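PDB 3CEX: DinB-like domain-containing protein from Enterococcus faecalis, which is of unknown function but has the helical fold of the DinB superfamily, some members of which are metal-dependent enzymes. Local coordinates for residues V44-L47 against M48-T51; E54-L57 against Q58-L62; S108-L111 against A112-A116. All coordinates share one frame; numbering follows the deposited sequence.

All three contacts are local, and each joins residues about one turn apart on a helix. Interactions 1 and 2 follow each other on helix 44-62, with centres about 15 Å apart. Interaction 3 lies on helix 104-124, with its centre about 12 Å from that of interaction 1 and about 13 Å from that of interaction 2. It packs against both. Met48 CE meets Leu111 CD2 at 3.6 Å. Asp56 OD2 lies 2.7 Å from Tyr110 OH, a probable hydrogen bond. Interaction 1 is the one nearest a possible pocket: a bound glycerol, probably from the crystallisation liquor, sits about 4 Å from the side chain of His50.

Interaction 1: V44-L47 against M48-T51; sequences VTWL and MWHT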
ATOM      1  N   VAL A  44      -2.886   5.406 -14.551  1.00 25.00           N
ATOM      2  CA  VAL A  44      -3.106   6.169 -13.309  1.00 25.32           C
ATOM      3  C   VAL A  44      -4.572   6.576 -13.198  1.00 24.91           C
ATOM      4  O   VAL A  44      -5.147   6.491 -12.126  1.00 25.55           O
ATOM      5  CB  VAL A  44      -2.147   7.378 -13.176  1.00 24.83           C
ATOM      6  CG1 VAL A  44      -2.503   8.275 -11.980  1.00 25.77           C
ATOM      7  CG2 VAL A  44      -0.717   6.878 -13.041  1.00 25.76           C
ATOM      8  N   THR A  45      -5.198   6.945 -14.304  1.00 24.76           N
ATOM      9  CA  THR A  45      -6.636   7.259 -14.284  1.00 24.95           C
ATOM     10  C   THR A  45      -7.448   6.057 -13.780  1.00 24.97           C
ATOM     11  O   THR A  45      -8.286   6.209 -12.868  1.00 23.89           O
ATOM     12  CB  THR A  45      -7.167   7.667 -15.650  1.00 24.00           C
ATOM     13  OG1 THR A  45      -6.608   8.922 -16.029  1.00 24.98           O
ATOM     14  CG2 THR A  45      -8.714   7.797 -15.627  1.00 24.64           C
ATOM     15  N   TRP A  46      -7.183   4.863 -14.321  1.00 25.51           N
ATOM     16  CA  TRP A  46      -7.906   3.651 -13.834  1.00 25.85           C
ATOM     17  C   TRP A  46      -7.669   3.398 -12.337  1.00 26.33           C
ATOM     18  O   TRP A  46      -8.599   3.107 -11.592  1.00 24.04           O
ATOM     19  CB  TRP A  46      -7.511   2.420 -14.635  1.00 26.97           C
ATOM     20  CG  TRP A  46      -8.382   1.190 -14.361  1.00 27.08           C
ATOM     21  CD1 TRP A  46      -9.412   0.748 -15.138  1.00 29.10           C
ATOM     22  CD2 TRP A  46      -8.302   0.277 -13.248  1.00 27.25           C
ATOM     23  NE1 TRP A  46      -9.969  -0.369 -14.601  1.00 28.64           N
ATOM     24  CE2 TRP A  46      -9.323  -0.686 -13.433  1.00 29.20           C
ATOM     25  CE3 TRP A  46      -7.467   0.168 -12.124  1.00 29.16           C
ATOM     26  CZ2 TRP A  46      -9.535  -1.758 -12.533  1.00 29.22           C
ATOM     27  CZ3 TRP A  46      -7.689  -0.887 -11.212  1.00 29.38           C
ATOM     28  CH2 TRP A  46      -8.723  -1.824 -11.420  1.00 28.13           C
ATOM     29  N   LEU A  47      -6.404   3.508 -11.909  1.00 26.95           N
ATOM     30  CA  LEU A  47      -6.031   3.255 -10.505  1.00 27.62           C
ATOM     31  C   LEU A  47      -6.707   4.206  -9.530  1.00 28.23           C
ATOM     32  O   LEU A  47      -7.191   3.790  -8.478  1.00 28.91           O
ATOM     33  CB  LEU A  47      -4.502   3.326 -10.339  1.00 27.03           C
ATOM     34  CG  LEU A  47      -3.790   2.146 -10.998  1.00 25.79           C
ATOM     35  CD1 LEU A  47      -2.301   2.407 -11.200  1.00 27.37           C
ATOM     36  CD2 LEU A  47      -4.019   0.844 -10.135  1.00 26.28           C
HETATM   37  N   MSE A  48      -6.734   5.485  -9.869  1.00 28.91           N
HETATM   38  CA  MSE A  48      -7.389   6.491  -9.008  1.00 30.32           C
HETATM   39  C   MSE A  48      -8.897   6.362  -9.019  1.00 28.84           C
HETATM   40  O   MSE A  48      -9.510   6.438  -7.995  1.00 28.89           O
HETATM   41  CB  MSE A  48      -7.031   7.903  -9.452  1.00 29.61           C
HETATM   42  CG  MSE A  48      -5.810   8.367  -8.881  1.00 35.01           C
HETATM   43 SE   MSE A  48      -5.412  10.248  -9.176  0.80 39.17          SE
HETATM   44  CE  MSE A  48      -6.303  11.200  -7.770  1.00 32.43           C
ATOM     45  N   TRP A  49      -9.493   6.166 -10.186  1.00 29.10           N
ATOM     46  CA  TRP A  49     -10.935   5.921 -10.267  1.00 28.91           C
ATOM     47  C   TRP A  49     -11.302   4.660  -9.483  1.00 28.75           C
ATOM     48  O   TRP A  49     -12.252   4.648  -8.684  1.00 26.91           O
ATOM     49  CB  TRP A  49     -11.342   5.746 -11.728  1.00 28.69           C
ATOM     50  CG  TRP A  49     -12.692   5.161 -11.876  1.00 29.12           C
ATOM     51  CD1 TRP A  49     -13.881   5.830 -11.788  1.00 29.15           C
ATOM     52  CD2 TRP A  49     -13.028   3.781 -12.120  1.00 28.42           C
ATOM     53  NE1 TRP A  49     -14.902   4.966 -11.970  1.00 28.83           N
ATOM     54  CE2 TRP A  49     -14.413   3.706 -12.177  1.00 28.50           C
ATOM     55  CE3 TRP A  49     -12.274   2.607 -12.298  1.00 28.93           C
ATOM     56  CZ2 TRP A  49     -15.091   2.504 -12.427  1.00 29.34           C
ATOM     57  CZ3 TRP A  49     -12.916   1.443 -12.530  1.00 28.54           C
ATOM     58  CH2 TRP A  49     -14.324   1.382 -12.587  1.00 30.33           C
ATOM     59  N   HIS A  50     -10.519   3.592  -9.681  1.00 28.13           N
ATOM     60  CA  HIS A  50     -10.811   2.333  -9.007  1.00 29.04           C
ATOM     61  C   HIS A  50     -10.706   2.440  -7.494  1.00 28.72           C
ATOM     62  O   HIS A  50     -11.533   1.899  -6.801  1.00 28.43           O
ATOM     63  CB  HIS A  50      -9.911   1.192  -9.463  1.00 30.84           C
ATOM     64  CG  HIS A  50      -9.917   0.025  -8.520  1.00 32.93           C
ATOM     65  ND1 HIS A  50     -10.889  -0.945  -8.552  1.00 34.37           N
ATOM     66  CD2 HIS A  50      -9.092  -0.301  -7.493  1.00 37.34           C
ATOM     67  CE1 HIS A  50     -10.656  -1.833  -7.600  1.00 35.48           C
ATOM     68  NE2 HIS A  50      -9.578  -1.462  -6.933  1.00 37.74           N
ATOM     69  N   THR A  51      -9.677   3.129  -7.002  1.00 28.43           N
ATOM     70  CA  THR A  51      -9.506   3.340  -5.567  1.00 28.21           C
ATOM     71  C   THR A  51     -10.683   4.136  -5.004  1.00 28.88           C
ATOM     72  O   THR A  51     -11.236   3.751  -3.987  1.00 28.47           O
ATOM     73  CB  THR A  51      -8.158   4.001  -5.270  1.00 28.89           C
ATOM     74  OG1 THR A  51      -7.127   3.100  -5.731  1.00 29.57           O
ATOM     75  CG2 THR A  51      -7.964   4.310  -3.734  1.00 28.24           C
TER
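Trp46 and His50 both set CG anti to the backbone N, with chi1 at -170° and 163°. This sends the two side chains in the same direction, side by side. Their rings are nearly parallel, 8° apart, but slid so far that they barely overlap. His50 CB sits over the face of the Trp46 six-membered ring as a CH-pi contact, 3.5 Å from Trp46 CZ3. Trp49 comes over a face of the same indole with its edge, in a T-shaped pair, and its CZ3 lies 4.0 Å from Trp46 NE1. That NE1 is hydrogen-bonded to His91 ND1, and His91 meets both indoles. At the next residue, Leu47 O accepts two hydrogen bonds from Thr51. The backbone N lies at 3.0 Å from Leu47 O and Thr51 OG1 at 2.8 Å, on opposite faces of the carbonyl plane. This gives the buried hydroxyl a partner and helps to fix its rotation. Met48, a selenomethionine, leads away to Phe21 of helix 8-25. His50 NE2 has a weak hydrogen bond to Asp154 OD1, and its ring meets His158 edge-to-face. Trp46, Trp49 and His50 form an aromatic cluster in the DinB-type bundle, beside a possible pocket with a glycerol near His50.

Interaction 2: E54-L57 against Q58-L62; sequences ELDL and QISAL
Ser60 packs tightly back onto Asp56, one turn earlier on the buried side of the helix. Ser60 OG stands 2.9 Å from Asp56 O and 3.2 Å from Asp56 OD1, so both acceptors compete for its one proton. The same Asp56 O also takes the Ser60 backbone N at 2.8 Å. With CG anti to the backbone N (chi1 -174°), Asp56 brings its carboxylate round to the serine. The carboxylate has outside partners too: OD1 accepts from Leu68 N and OD2 from Trp69 N, and OD2 is also hydrogen-bonded to Tyr110 OH of helix 104-124. It thus ties helix 44-62 to the start of helix 68-71, within the helical bundle of the DinB superfamily. Ile59 is buried as well, with CG1 3.2 Å from Leu55 O. It reaches Leu148 of helix 144-170. The Glu54 and Gln58 pair is looser and partly exposed. The two side chains run side by side, each bent at chi2. Gln58 NE2 gives a weak hydrogen bond to Glu54 OE2, 3.3 Å long, with the amide plane turned 77° from the carboxylate plane. Gln58 CG lies closer in, 3.1 Å from Glu54 O. Ala61 is exposed, and its CB rests 3.3 Å from Leu57 O.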
ATOM      1  N   GLU A  54     -13.805   1.836  -5.127  1.00 32.40           N
ATOM      2  CA  GLU A  54     -13.849   0.745  -4.189  1.00 33.76           C
ATOM      3  C   GLU A  54     -14.090   1.209  -2.734  1.00 33.32           C
ATOM      4  O   GLU A  54     -14.793   0.527  -1.990  1.00 32.91           O
ATOM      5  CB  GLU A  54     -12.561  -0.086  -4.302  1.00 34.59           C
ATOM      6  CG  GLU A  54     -12.546  -1.305  -3.449  1.00 40.83           C
ATOM      7  CD  GLU A  54     -13.368  -2.468  -3.994  1.00 45.94           C
ATOM      8  OE1 GLU A  54     -14.299  -2.274  -4.808  1.00 52.58           O
ATOM      9  OE2 GLU A  54     -13.074  -3.605  -3.585  1.00 52.67           O
ATOM     10  N   LEU A  55     -13.455   2.307  -2.317  1.00 32.47           N
ATOM     11  CA  LEU A  55     -13.791   2.953  -1.028  1.00 32.50           C
ATOM     12  C   LEU A  55     -15.276   3.324  -0.959  1.00 32.49           C
ATOM     13  O   LEU A  55     -15.980   3.032   0.024  1.00 32.06           O
ATOM     14  CB  LEU A  55     -12.932   4.206  -0.812  1.00 31.82           C
ATOM     15  CG  LEU A  55     -11.403   3.999  -0.630  1.00 32.17           C
ATOM     16  CD1 LEU A  55     -10.638   5.332  -0.614  1.00 30.56           C
ATOM     17  CD2 LEU A  55     -11.119   3.184   0.645  1.00 31.84           C
ATOM     18  N   ASP A  56     -15.735   4.039  -1.979  1.00 31.68           N
ATOM     19  CA  ASP A  56     -17.136   4.402  -2.109  1.00 32.33           C
ATOM     20  C   ASP A  56     -18.057   3.168  -1.957  1.00 31.49           C
ATOM     21  O   ASP A  56     -18.833   3.070  -1.006  1.00 31.73           O
ATOM     22  CB  ASP A  56     -17.348   5.090  -3.480  1.00 31.53           C
ATOM     23  CG  ASP A  56     -18.758   5.638  -3.676  1.00 32.70           C
ATOM     24  OD1 ASP A  56     -19.521   5.782  -2.691  1.00 30.34           O
ATOM     25  OD2 ASP A  56     -19.078   5.970  -4.848  1.00 30.69           O
ATOM     26  N   LEU A  57     -17.946   2.221  -2.873  1.00 31.59           N
ATOM     27  CA  LEU A  57     -18.815   1.032  -2.840  1.00 32.73           C
ATOM     28  C   LEU A  57     -18.758   0.249  -1.523  1.00 31.95           C
ATOM     29  O   LEU A  57     -19.785  -0.155  -0.987  1.00 29.84           O
ATOM     30  CB  LEU A  57     -18.489   0.091  -3.992  1.00 34.12           C
ATOM     31  CG  LEU A  57     -19.030   0.541  -5.352  1.00 38.00           C
ATOM     32  CD1 LEU A  57     -18.561  -0.458  -6.415  1.00 42.17           C
ATOM     33  CD2 LEU A  57     -20.545   0.681  -5.346  1.00 41.93           C
ATOM     34  N   GLN A  58     -17.565   0.027  -1.001  1.00 32.14           N
ATOM     35  CA  GLN A  58     -17.456  -0.797   0.208  1.00 33.13           C
ATOM     36  C   GLN A  58     -17.969  -0.101   1.468  1.00 33.38           C
ATOM     37  O   GLN A  58     -18.651  -0.731   2.294  1.00 32.87           O
ATOM     38  CB  GLN A  58     -16.025  -1.237   0.449  1.00 33.48           C
ATOM     39  CG  GLN A  58     -15.451  -2.176  -0.619  1.00 36.24           C
ATOM     40  CD  GLN A  58     -16.071  -3.552  -0.659  1.00 41.99           C
ATOM     41  OE1 GLN A  58     -17.128  -3.823  -0.059  1.00 44.50           O
ATOM     42  NE2 GLN A  58     -15.428  -4.434  -1.403  1.00 45.63           N
ATOM     43  N   ILE A  59     -17.602   1.170   1.629  1.00 32.81           N
ATOM     44  CA  ILE A  59     -18.042   1.942   2.776  1.00 33.86           C
ATOM     45  C   ILE A  59     -19.518   2.229   2.648  1.00 34.04           C
ATOM     46  O   ILE A  59     -20.228   2.157   3.633  1.00 34.99           O
ATOM     47  CB  ILE A  59     -17.263   3.289   2.963  1.00 33.29           C
ATOM     48  CG1 ILE A  59     -15.788   3.031   3.249  1.00 33.23           C
ATOM     49  CG2 ILE A  59     -17.911   4.130   4.093  1.00 33.11           C
ATOM     50  CD1 ILE A  59     -15.512   2.409   4.602  1.00 31.03           C
ATOM     51  N   SER A  60     -20.002   2.520   1.449  1.00 34.57           N
ATOM     52  CA  SER A  60     -21.450   2.773   1.291  1.00 35.24           C
ATOM     53  C   SER A  60     -22.276   1.516   1.612  1.00 35.94           C
ATOM     54  O   SER A  60     -23.328   1.627   2.218  1.00 36.64           O
ATOM     55  CB  SER A  60     -21.782   3.307  -0.100  1.00 34.22           C
ATOM     56  OG  SER A  60     -21.205   4.591  -0.273  1.00 34.34           O
ATOM     57  N   ALA A  61     -21.786   0.343   1.212  1.00 36.93           N
ATOM     58  CA  ALA A  61     -22.396  -0.949   1.567  1.00 37.78           C
ATOM     59  C   ALA A  61     -22.407  -1.231   3.095  1.00 38.90           C
ATOM     60  O   ALA A  61     -23.410  -1.662   3.628  1.00 39.32           O
ATOM     61  CB  ALA A  61     -21.703  -2.091   0.809  1.00 37.07           C
ATOM     62  N   LEU A  62     -21.310  -0.971   3.799  1.00 39.96           N
ATOM     63  CA  LEU A  62     -21.301  -1.044   5.274  1.00 41.21           C
ATOM     64  C   LEU A  62     -22.250  -0.033   5.931  1.00 42.62           C
ATOM     65  O   LEU A  62     -22.740  -0.257   7.034  1.00 43.22           O
ATOM     66  CB  LEU A  62     -19.899  -0.790   5.825  1.00 40.71           C
ATOM     67  CG  LEU A  62     -18.847  -1.847   5.514  1.00 39.91           C
ATOM     68  CD1 LEU A  62     -17.510  -1.359   6.001  1.00 38.12           C
ATOM     69  CD2 LEU A  62     -19.204  -3.222   6.133  1.00 38.75           C
TER

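Interaction 3: S108-L111 against A112-A116; sequences SDYL and AASVA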
ATOM      1  N   SER A 108      -9.323  13.788  -8.859  1.00 27.92           N
ATOM      2  CA  SER A 108      -9.011  14.342  -7.563  1.00 28.17           C
ATOM      3  C   SER A 108     -10.262  14.540  -6.728  1.00 28.13           C
ATOM      4  O   SER A 108     -10.260  14.284  -5.504  1.00 27.50           O
ATOM      5  CB  SER A 108      -8.332  15.695  -7.695  1.00 28.64           C
ATOM      6  OG  SER A 108      -7.054  15.543  -8.216  1.00 31.71           O
ATOM      7  N   ASP A 109     -11.304  15.066  -7.378  1.00 28.22           N
ATOM      8  CA  ASP A 109     -12.574  15.372  -6.695  1.00 28.06           C
ATOM      9  C   ASP A 109     -13.308  14.116  -6.225  1.00 27.41           C
ATOM     10  O   ASP A 109     -13.812  14.049  -5.070  1.00 27.26           O
ATOM     11  CB  ASP A 109     -13.474  16.221  -7.602  1.00 28.51           C
ATOM     12  CG  ASP A 109     -12.950  17.621  -7.826  1.00 32.02           C
ATOM     13  OD1 ASP A 109     -12.010  18.063  -7.119  1.00 33.99           O
ATOM     14  OD2 ASP A 109     -13.497  18.295  -8.731  1.00 33.60           O
ATOM     15  N   TYR A 110     -13.366  13.097  -7.074  1.00 26.60           N
ATOM     16  CA  TYR A 110     -14.065  11.880  -6.677  1.00 26.46           C
ATOM     17  C   TYR A 110     -13.262  11.121  -5.596  1.00 26.75           C
ATOM     18  O   TYR A 110     -13.826  10.614  -4.623  1.00 25.52           O
ATOM     19  CB  TYR A 110     -14.373  10.990  -7.895  1.00 26.71           C
ATOM     20  CG  TYR A 110     -15.120   9.704  -7.574  1.00 26.37           C
ATOM     21  CD1 TYR A 110     -16.167   9.677  -6.644  1.00 27.48           C
ATOM     22  CD2 TYR A 110     -14.806   8.534  -8.207  1.00 25.48           C
ATOM     23  CE1 TYR A 110     -16.862   8.459  -6.356  1.00 27.52           C
ATOM     24  CE2 TYR A 110     -15.481   7.350  -7.927  1.00 26.36           C
ATOM     25  CZ  TYR A 110     -16.499   7.309  -7.000  1.00 26.84           C
ATOM     26  OH  TYR A 110     -17.146   6.101  -6.754  1.00 27.45           O
ATOM     27  N   LEU A 111     -11.943  11.073  -5.735  1.00 27.13           N
ATOM     28  CA  LEU A 111     -11.128  10.465  -4.681  1.00 27.72           C
ATOM     29  C   LEU A 111     -11.262  11.203  -3.337  1.00 28.05           C
ATOM     30  O   LEU A 111     -11.397  10.570  -2.291  1.00 27.88           O
ATOM     31  CB  LEU A 111      -9.645  10.368  -5.089  1.00 27.56           C
ATOM     32  CG  LEU A 111      -8.702   9.603  -4.143  1.00 26.84           C
ATOM     33  CD1 LEU A 111      -9.176   8.141  -3.943  1.00 27.54           C
ATOM     34  CD2 LEU A 111      -7.242   9.611  -4.735  1.00 28.18           C
ATOM     35  N   ALA A 112     -11.242  12.529  -3.371  1.00 27.91           N
ATOM     36  CA  ALA A 112     -11.407  13.326  -2.142  1.00 27.95           C
ATOM     37  C   ALA A 112     -12.755  13.054  -1.473  1.00 28.23           C
ATOM     38  O   ALA A 112     -12.834  12.948  -0.236  1.00 27.77           O
ATOM     39  CB  ALA A 112     -11.259  14.850  -2.437  1.00 28.35           C
ATOM     40  N   ALA A 113     -13.818  12.948  -2.286  1.00 28.42           N
ATOM     41  CA  ALA A 113     -15.134  12.599  -1.776  1.00 28.00           C
ATOM     42  C   ALA A 113     -15.132  11.200  -1.170  1.00 28.19           C
ATOM     43  O   ALA A 113     -15.733  10.989  -0.118  1.00 27.65           O
ATOM     44  CB  ALA A 113     -16.209  12.715  -2.854  1.00 27.78           C
ATOM     45  N   SER A 114     -14.517  10.225  -1.842  1.00 28.10           N
ATOM     46  CA  SER A 114     -14.514   8.859  -1.296  1.00 29.14           C
ATOM     47  C   SER A 114     -13.652   8.700  -0.041  1.00 29.15           C
ATOM     48  O   SER A 114     -13.994   7.938   0.846  1.00 29.57           O
ATOM     49  CB  SER A 114     -14.097   7.847  -2.356  1.00 28.47           C
ATOM     50  OG  SER A 114     -14.976   7.967  -3.452  1.00 32.92           O
ATOM     51  N   VAL A 115     -12.523   9.403   0.018  1.00 30.52           N
ATOM     52  CA  VAL A 115     -11.703   9.425   1.230  1.00 30.22           C
ATOM     53  C   VAL A 115     -12.459  10.063   2.384  1.00 30.43           C
ATOM     54  O   VAL A 115     -12.435   9.527   3.493  1.00 30.78           O
ATOM     55  CB  VAL A 115     -10.330  10.123   0.973  1.00 30.90           C
ATOM     56  CG1 VAL A 115      -9.573  10.361   2.290  1.00 30.69           C
ATOM     57  CG2 VAL A 115      -9.500   9.262   0.007  1.00 29.35           C
ATOM     58  N   ALA A 116     -13.151  11.172   2.133  1.00 30.72           N
ATOM     59  CA  ALA A 116     -13.948  11.840   3.172  1.00 31.15           C
ATOM     60  C   ALA A 116     -15.000  10.914   3.769  1.00 30.77           C
ATOM     61  O   ALA A 116     -15.160  10.850   4.982  1.00 31.29           O
ATOM     62  CB  ALA A 116     -14.641  13.099   2.629  1.00 30.98           C
TER
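Tyr110 meets Ser114, and Leu111 meets Val115, in a local contact between successive turns in the middle of helix 104-124. Much of it faces inward. Tyr110 holds CG anti to the backbone N (chi1 -179°), and its ring projects from the helix so that Ser114 OG stands over one face. That oxygen is nearest to Tyr110 CE1, at 3.5 Å. Ser114 OG is hydrogen-bonded to Ala52 O of helix 44-62; Tyr110 O, at 3.1 Å from Ser114 OG, is a second acceptor within reach of the same proton. The ring's own hydroxyl, Tyr110 OH, pairs with Asp56. This is a helix-to-helix seam of the DinB-type bundle: helix 104-124 lies against helix 44-62 on one side and helix 8-25 on another. Leu111 and Val115 face helix 8-25, where both touch His18 and where Ser108 OG is hydrogen-bonded to Glu22 OE1; both also touch helix 44-62. Leu111 CD1 meets Val115 CG2 at 4.1 Å, the two side chains crossing at a slant. Val115 CG2 lies 3.3 Å from Leu111 O as well, close beside the backbone bond from Val115 N to the same oxygen, which is 2.8 Å long and nearly straight at 166°. The far side of the helix is more open. Ala112 is exposed there, and its methyl group CB rests 3.3 Å from Ser108 O. Ala113 is partly exposed, its CB 3.5 Å from Asp109 O.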